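Matching sites in Exo-1,3/1,4-beta-glucanase from Pseudoalteromonas sp., a protein that hydrolyses beta-1,3- and beta-1,4-linked glucans in an exo fashion, probably as a glycoside hydrolase of family 3 that releases glucose (PDB 3USZ (chain A, 2.10 Å), residues I211-H216 and V255-A260), and in its relative beta-glucosidase from Saccharopolyspora erythraea (PDB 5M6G (chain B, 1.83 Å), residues M227-H232 and V271-V276). Both blocks share one frame: the second was fitted to the first on N, CA, C and O of the twelve residues, RMSD 0.32 Å. Numbering follows each deposited sequence.

Structure 1 (3USZ); sequences IATAKH and VQSVMA.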
loop_
_atom_site.group_PDB
_atom_site.type_symbol
_atom_site.label_atom_id
_atom_site.label_comp_id
_atom_site.label_asym_id
_atom_site.label_seq_id
_atom_site.Cartn_x
_atom_site.Cartn_y
_atom_site.Cartn_z
ATOM N N ILE A 211 8.893 9.010 -9.958
ATOM C CA ILE A 211 8.827 9.900 -8.800
ATOM C C ILE A 211 8.020 9.172 -7.720
ATOM O O ILE A 211 6.962 8.634 -8.012
ATOM C CB ILE A 211 8.131 11.239 -9.176
ATOM C CG1 ILE A 211 8.966 12.021 -10.201
ATOM C CG2 ILE A 211 7.905 12.101 -7.956
ATOM C CD1 ILE A 211 8.198 13.149 -10.900
ATOM N N ALA A 212 8.516 9.132 -6.483
ATOM C CA ALA A 212 7.797 8.451 -5.400
ATOM C C ALA A 212 7.190 9.404 -4.363
ATOM O O ALA A 212 7.650 10.532 -4.192
ATOM C CB ALA A 212 8.700 7.430 -4.708
ATOM N N THR A 213 6.175 8.914 -3.658
ATOM C CA THR A 213 5.533 9.639 -2.566
ATOM C C THR A 213 5.432 8.762 -1.316
ATOM O O THR A 213 4.786 7.713 -1.339
ATOM C CB THR A 213 4.097 10.056 -2.933
ATOM O OG1 THR A 213 4.128 10.983 -4.014
ATOM C CG2 THR A 213 3.401 10.718 -1.730
ATOM N N ALA A 214 6.054 9.184 -0.221
ATOM C CA ALA A 214 5.916 8.455 1.036
ATOM C C ALA A 214 4.679 8.957 1.774
ATOM O O ALA A 214 4.502 10.167 1.935
ATOM C CB ALA A 214 7.163 8.617 1.906
ATOM N N LYS A 215 3.825 8.029 2.207
ATOM C CA LYS A 215 2.587 8.389 2.900
ATOM C C LYS A 215 2.396 7.615 4.221
ATOM O O LYS A 215 2.993 6.556 4.405
ATOM C CB LYS A 215 1.399 8.197 1.955
ATOM C CG LYS A 215 1.305 6.848 1.303
ATOM C CD LYS A 215 0.575 6.955 -0.024
ATOM C CE LYS A 215 -0.197 5.689 -0.349
ATOM N NZ LYS A 215 0.656 4.474 -0.470
ATOM N N HIS A 216 1.625 8.147 5.174
ATOM C CA HIS A 216 1.088 9.505 5.172
ATOM C C HIS A 216 1.697 10.240 6.357
ATOM O O HIS A 216 1.933 9.645 7.402
ATOM C CB HIS A 216 -0.430 9.475 5.330
ATOM C CG HIS A 216 -1.126 8.711 4.250
ATOM N ND1 HIS A 216 -1.317 7.346 4.309
ATOM C CD2 HIS A 216 -1.654 9.116 3.070
ATOM C CE1 HIS A 216 -1.954 6.948 3.222
ATOM N NE2 HIS A 216 -2.168 8.002 2.454
ATOM N N VAL A 255 13.265 10.818 -1.171
ATOM C CA VAL A 255 11.893 10.693 -1.657
ATOM C C VAL A 255 11.415 12.074 -2.109
ATOM O O VAL A 255 11.655 13.082 -1.439
ATOM C CB VAL A 255 10.938 10.077 -0.577
ATOM C CG1 VAL A 255 10.677 11.076 0.578
ATOM C CG2 VAL A 255 9.632 9.612 -1.209
ATOM N N GLN A 256 10.780 12.127 -3.270
ATOM C CA GLN A 256 10.489 13.407 -3.900
ATOM C C GLN A 256 9.215 14.064 -3.388
ATOM O O GLN A 256 9.058 15.283 -3.457
ATOM C CB GLN A 256 10.434 13.245 -5.422
ATOM C CG GLN A 256 11.809 13.083 -6.047
ATOM C CD GLN A 256 12.684 14.297 -5.802
ATOM O OE1 GLN A 256 12.459 15.352 -6.390
ATOM N NE2 GLN A 256 13.668 14.164 -4.908
ATOM N N SER A 257 8.300 13.252 -2.886
ATOM C CA SER A 257 7.034 13.764 -2.398
ATOM C C SER A 257 6.626 13.111 -1.071
ATOM O O SER A 257 6.977 11.968 -0.788
ATOM C CB SER A 257 5.949 13.540 -3.454
ATOM O OG SER A 257 4.672 13.918 -2.967
ATOM N N VAL A 258 5.874 13.856 -0.269
ATOM C CA VAL A 258 5.295 13.358 0.964
ATOM C C VAL A 258 3.794 13.674 0.947
ATOM O O VAL A 258 3.400 14.792 0.605
ATOM C CB VAL A 258 5.979 14.011 2.196
ATOM C CG1 VAL A 258 5.202 13.727 3.483
ATOM C CG2 VAL A 258 7.431 13.530 2.319
ATOM N N MET A 259 2.955 12.698 1.291
ATOM C CA MET A 259 1.512 12.948 1.337
ATOM C C MET A 259 1.063 13.205 2.773
ATOM O O MET A 259 1.426 12.462 3.682
ATOM C CB MET A 259 0.706 11.795 0.710
ATOM C CG MET A 259 -0.803 12.086 0.556
ATOM S SD MET A 259 -1.786 10.724 -0.162
ATOM C CE MET A 259 -1.209 10.768 -1.854
ATOM N N ALA A 260 0.285 14.267 2.974
ATOM C CA ALA A 260 -0.191 14.620 4.313
ATOM C C ALA A 260 -1.287 13.651 4.751
ATOM O O ALA A 260 -1.892 12.989 3.904
ATOM C CB ALA A 260 -0.697 16.059 4.335
#

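Structure 2 (5M6G); sequences MATAKH and VGSVMV. With SOR (sorbitol), chain C.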
loop_
_atom_site.group_PDB
_atom_site.type_symbol
_atom_site.label_atom_id
_atom_site.label_comp_id
_atom_site.label_asym_id
_atom_site.label_seq_id
_atom_site.Cartn_x
_atom_site.Cartn_y
_atom_site.Cartn_z
ATOM N N MET B 227 8.522 9.471 -9.742
ATOM C CA MET B 227 8.597 10.073 -8.418
ATOM C C MET B 227 7.804 9.241 -7.422
ATOM O O MET B 227 6.693 8.786 -7.708
ATOM C CB MET B 227 8.088 11.515 -8.433
ATOM C CG MET B 227 8.226 12.199 -7.077
ATOM S SD MET B 227 8.081 14.000 -7.160
ATOM C CE MET B 227 6.356 14.191 -7.560
ATOM N N ALA B 228 8.398 9.017 -6.257
ATOM C CA ALA B 228 7.762 8.270 -5.181
ATOM C C ALA B 228 7.184 9.235 -4.151
ATOM O O ALA B 228 7.542 10.422 -4.103
ATOM C CB ALA B 228 8.757 7.312 -4.516
ATOM N N THR B 229 6.273 8.706 -3.324
ATOM C CA THR B 229 5.555 9.495 -2.324
ATOM C C THR B 229 5.586 8.750 -0.994
ATOM O O THR B 229 4.963 7.694 -0.863
ATOM C CB THR B 229 4.104 9.737 -2.744
ATOM O OG1 THR B 229 4.052 10.179 -4.112
ATOM C CG2 THR B 229 3.466 10.783 -1.850
ATOM N N ALA B 230 6.279 9.295 -0.001
ATOM C CA ALA B 230 6.161 8.748 1.346
ATOM C C ALA B 230 4.823 9.193 1.930
ATOM O O ALA B 230 4.545 10.395 2.004
ATOM C CB ALA B 230 7.329 9.192 2.224
ATOM N N LYS B 231 3.986 8.231 2.323
ATOM C CA LYS B 231 2.659 8.541 2.867
ATOM C C LYS B 231 2.298 7.588 4.020
ATOM O O LYS B 231 2.877 6.509 4.130
ATOM C CB LYS B 231 1.593 8.459 1.763
ATOM C CG LYS B 231 1.270 7.045 1.280
ATOM C CD LYS B 231 0.362 7.068 0.032
ATOM C CE LYS B 231 -0.202 5.655 -0.268
ATOM N NZ LYS B 231 -1.146 5.682 -1.435
ATOM N N HIS B 232 1.354 7.961 4.882
ATOM C CA HIS B 232 0.780 9.296 4.974
ATOM C C HIS B 232 1.341 9.985 6.225
ATOM O O HIS B 232 1.281 9.441 7.332
ATOM C CB HIS B 232 -0.745 9.241 5.048
ATOM C CG HIS B 232 -1.375 8.357 4.016
ATOM N ND1 HIS B 232 -1.440 6.985 4.148
ATOM C CD2 HIS B 232 -1.982 8.651 2.840
ATOM C CE1 HIS B 232 -2.051 6.471 3.093
ATOM N NE2 HIS B 232 -2.394 7.461 2.288
ATOM N N VAL B 271 13.304 10.771 -1.465
ATOM C CA VAL B 271 11.902 10.708 -1.876
ATOM C C VAL B 271 11.459 12.079 -2.372
ATOM O O VAL B 271 11.743 13.105 -1.747
ATOM C CB VAL B 271 11.027 10.189 -0.716
ATOM C CG1 VAL B 271 10.897 11.230 0.420
ATOM C CG2 VAL B 271 9.668 9.760 -1.233
ATOM N N GLY B 272 10.794 12.105 -3.529
ATOM C CA GLY B 272 10.471 13.383 -4.146
ATOM C C GLY B 272 9.263 14.066 -3.551
ATOM O O GLY B 272 9.159 15.303 -3.595
ATOM N N SER B 273 8.350 13.290 -2.972
ATOM C CA SER B 273 7.077 13.802 -2.486
ATOM C C SER B 273 6.743 13.162 -1.148
ATOM O O SER B 273 7.151 12.036 -0.869
ATOM C CB SER B 273 5.947 13.517 -3.487
ATOM O OG SER B 273 4.741 14.122 -3.070
ATOM N N VAL B 274 6.013 13.906 -0.317
ATOM C CA VAL B 274 5.418 13.386 0.912
ATOM C C VAL B 274 3.941 13.756 0.894
ATOM O O VAL B 274 3.592 14.909 0.611
ATOM C CB VAL B 274 6.107 13.945 2.177
ATOM C CG1 VAL B 274 5.299 13.613 3.409
ATOM C CG2 VAL B 274 7.522 13.389 2.308
ATOM N N MET B 275 3.074 12.787 1.177
ATOM C CA MET B 275 1.638 13.030 1.229
ATOM C C MET B 275 1.180 13.106 2.683
ATOM O O MET B 275 1.544 12.252 3.499
ATOM C CB MET B 275 0.854 11.938 0.494
ATOM C CG MET B 275 -0.629 12.235 0.497
ATOM S SD MET B 275 -1.648 10.952 -0.234
ATOM C CE MET B 275 -0.986 10.926 -1.891
ATOM N N VAL B 276 0.381 14.142 3.009
ATOM C CA VAL B 276 -0.081 14.335 4.384
ATOM C C VAL B 276 -1.296 13.450 4.664
ATOM O O VAL B 276 -2.061 13.100 3.759
ATOM C CB VAL B 276 -0.386 15.828 4.630
ATOM C CG1 VAL B 276 -0.798 16.084 6.093
ATOM C CG2 VAL B 276 0.832 16.659 4.273
HETATM C C1 SOR C . -3.994 7.629 -0.396
HETATM C C2 SOR C . -4.287 7.609 -1.886
HETATM C C3 SOR C . -5.610 8.326 -2.138
HETATM C C4 SOR C . -6.134 8.036 -3.542
HETATM C C5 SOR C . -7.647 8.235 -3.670
HETATM C C6 SOR C . -8.103 7.583 -4.971
HETATM O O1 SOR C . -3.133 6.572 -0.046
HETATM O O2 SOR C . -3.238 8.253 -2.588
HETATM O O3 SOR C . -5.400 9.706 -1.985
HETATM O O4 SOR C . -5.468 8.860 -4.479
HETATM O O5 SOR C . -8.353 7.682 -2.566
HETATM O O6 SOR C . -9.500 7.378 -4.959
#

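Structure 1 (3USZ)
The carbonyl oxygen A214 O takes M259 N from the next strand at 3.0 Å, a nearly straight N-H...O hydrogen bond, 165° at the hydrogen. V258 CA adds a C-H...O contact to A214 O at 3.4 Å, and the hydroxyl of Y247 is a further donor. In the return direction A214 N reaches S257 O at 3.0 Å. Such bonds join strands 211-217 and 257-260, parallel neighbours in the TIM barrel of this family 3 fold. At the N-terminal end, I211 CG2 meets Q256 CB at 3.8 Å, the side chains crossing at about a right angle, while Q256 NE2 bonds to G254 O. Further along, T213 CG2 packs on M259 CB at 3.8 Å, and T213 OG1 bonds to W157. K215 CB also touches M259 CB; bent at its last two torsions (chi4 -61°), the lysine hydrogen-bonds T162 OG1 through NZ. M259 lies alongside H216, which follows a cis peptide, with SD 3.6 Å from H216 CD2. A260 directs its CB away from the opposite strand.

Structure 2 (5M6G)
A230 O receives M275 N at 2.9 Å, with an angle of 161° at the hydrogen, and V274 CA makes a C-H...O contact with A230 O at 3.3 Å. In the return direction A230 N reaches S273 O at 3.0 Å. At the N-terminal end, M227 runs its chain over the backbone of G272, its SD 3.8 Å from G272 C; CG, anti to the backbone N (chi1 -177°), heads it that way. T229 CG2 packs on M275 CB at 3.7 Å, and T229 OG1 bonds to S177 O and W176. K231 CB also touches M275 CB; extended beyond CG, the lysine bonds through NZ to sorbitol O1 at 2.6 Å and to F178 O. M275 lies alongside H232, which follows a cis peptide, with SD 3.9 Å from H232 CD2. H232 NE2 shares a hydrogen bond of 2.6 Å with sorbitol O1, while ND1 bonds to D236. V276 directs its CB away from the opposite strand, and its side chain touches V307. K231, H232 and M275 thus line the sorbitol pocket.

Structure 1 against structure 2
I211(A) is M227(B), with the CB atoms coincident. CG2 of I211(A) and CG of M227(B) fall 0.9 Å apart; the other branch of the isoleucine, CG1 and CD1, has no counterpart in the methionine, nor do SD and CE, which continue past CG of the methionine, have one in the isoleucine. Both side chains still rest on the facing residue, Q256(A) or G272(B).

G272(B) has no side chain, so everything of Q256(A) from CB outward lacks a counterpart, the amide bound to G254(A) included. The touches of Q256(A) CB on I211(A) CG2, 3.8 Å, and on A212(A) O, 4.1 Å, therefore exist in structure 1 alone. The two exchanges may be coupled, since in structure 2 the methionine chain lies against bare glycine backbone.

At A260(A)/V276(B), the valine adds CG1 and CG2 on a CB that stays put.

Backbone CA positions coincide within the error, and H216(A), V255(A), S257(A), V258(A) and M259(A) keep their places with their counterparts. Also kept are the bonds A214(A) N to S257(A) O and M259(A) N to A214(A) O, and the touch of K215(A) CB on M259(A) CB.

K215(A) and K231(B) differ at the tip: chi4 is -61° against 177°, and the NZ atoms stand 2.4 Å apart after superposition, so the place of NZ in K215(A) is left in K231(B). NZ of K231(B) bonds to O1 of sorbitol, a ligand modelled in structure 2 alone that also touches H232(B) and M275(B); its presence may go with the turn of the lysine.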